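Local coordinates for 6-phospho-beta-d glycosidase (PDB 5FOO), which probably hydrolyses 6-phospho-beta-glucosides as a family 1 glycoside hydrolase, and binds 6-phosphocyclophellitol in its active-site pocket, at residues V369-S372 against G373-R376. The protein carries 1 engineered substitution. Numbering follows the deposited sequence.
Sequences VGIS and GEDR
E374 and I371 meet across a bend in the chain, where an extended run changes direction at G373 and the side chain of E374 turns back toward I371. G373 makes the bend with a positive phi of 55°. Its carbonyl oxygen, G373 O, accepts a hydrogen bond from R376 N at 3.0 Å, closing the first turn of a 3-10 segment. The side chain of E374 then crosses that of I371 at about a right angle, its CG lying 3.9 Å from I371 O. The carboxylate follows, E374 OE2 coming 4.1 Å from I371 CB. With CG anti to its own carbonyl carbon (chi1 -67°) and the chain extended beyond, the buried carboxylate reaches Y388 and R389 through OE2 and K447 through OE1, partners that probably keep it ionised. R376, bent at chi3, swings its guanidinium over the turn, so that G373 O lies 3.6 Å above one face of the group, over its centre; R376 NH2 approaches S372 O obliquely at 3.7 Å, without a hydrogen bond. The whole is a turn at G373, of positive phi, leading into a 3-10 segment, within the loop that follows the seventh strand, 362-367, of the TIM barrel of family 1 glycosidases.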
loop_
_atom_site.group_PDB
_atom_site.type_symbol
_atom_site.label_atom_id
_atom_site.label_comp_id
_atom_site.label_asym_id
_atom_site.label_seq_id
_atom_site.Cartn_x
_atom_site.Cartn_y
_atom_site.Cartn_z
ATOM N N VAL A 369 7.988 -7.792 8.119
ATOM C CA VAL A 369 8.863 -7.254 9.170
ATOM C C VAL A 369 10.249 -6.966 8.571
ATOM O O VAL A 369 10.830 -7.778 7.826
ATOM C CB VAL A 369 8.987 -8.198 10.403
ATOM C CG1 VAL A 369 9.634 -9.533 10.067
ATOM C CG2 VAL A 369 9.779 -7.482 11.513
ATOM N N GLY A 370 10.755 -5.790 8.917
ATOM C CA GLY A 370 11.964 -5.234 8.359
ATOM C C GLY A 370 13.046 -5.153 9.438
ATOM O O GLY A 370 12.754 -4.677 10.548
ATOM N N ILE A 371 14.270 -5.571 9.097
ATOM C CA ILE A 371 15.404 -5.719 10.046
ATOM C C ILE A 371 16.640 -5.249 9.314
ATOM O O ILE A 371 16.766 -5.488 8.113
ATOM C CB ILE A 371 15.538 -7.219 10.431
ATOM C CG1 ILE A 371 14.330 -7.633 11.275
ATOM C CG2 ILE A 371 16.823 -7.600 11.163
ATOM C CD1 ILE A 371 14.199 -6.832 12.555
ATOM N N SER A 372 17.534 -4.549 10.003
ATOM C CA SER A 372 18.871 -4.216 9.455
ATOM C C SER A 372 19.938 -5.293 9.756
ATOM O O SER A 372 19.709 -6.254 10.492
ATOM C CB SER A 372 19.329 -2.847 9.972
ATOM O OG SER A 372 19.437 -2.905 11.367
ATOM N N GLY A 373 21.089 -5.159 9.123
ATOM C CA GLY A 373 22.227 -6.003 9.436
ATOM C C GLY A 373 21.968 -7.500 9.352
ATOM O O GLY A 373 22.463 -8.288 10.213
ATOM N N GLU A 374 21.238 -7.926 8.308
ATOM C CA GLU A 374 20.867 -9.337 8.246
ATOM C C GLU A 374 22.067 -10.219 7.934
ATOM O O GLU A 374 21.940 -11.436 8.007
ATOM C CB GLU A 374 19.742 -9.609 7.218
ATOM C CG GLU A 374 18.400 -9.006 7.587
ATOM C CD GLU A 374 17.252 -9.602 6.794
ATOM O OE1 GLU A 374 17.356 -9.673 5.524
ATOM O OE2 GLU A 374 16.276 -10.004 7.473
ATOM N N ASP A 375 23.198 -9.622 7.519
ATOM C CA ASP A 375 24.495 -10.335 7.484
ATOM C C ASP A 375 24.807 -11.081 8.703
ATOM O O ASP A 375 25.308 -12.182 8.655
ATOM C CB ASP A 375 25.656 -9.409 7.258
ATOM C CG ASP A 375 26.219 -9.606 5.932
ATOM O OD1 ASP A 375 26.943 -10.620 5.746
ATOM O OD2 ASP A 375 25.862 -8.798 5.065
ATOM N N ARG A 376 24.477 -10.493 9.815
ATOM C CA ARG A 376 24.732 -11.139 11.060
ATOM C C ARG A 376 24.087 -12.502 11.205
ATOM O O ARG A 376 24.604 -13.262 11.972
ATOM C CB ARG A 376 24.332 -10.229 12.227
ATOM C CG ARG A 376 25.236 -9.006 12.388
ATOM C CD ARG A 376 25.010 -8.356 13.748
ATOM N NE ARG A 376 23.604 -7.968 13.851
ATOM C CZ ARG A 376 23.085 -6.814 13.421
ATOM N NH1 ARG A 376 23.851 -5.859 12.910
ATOM N NH2 ARG A 376 21.784 -6.598 13.544
#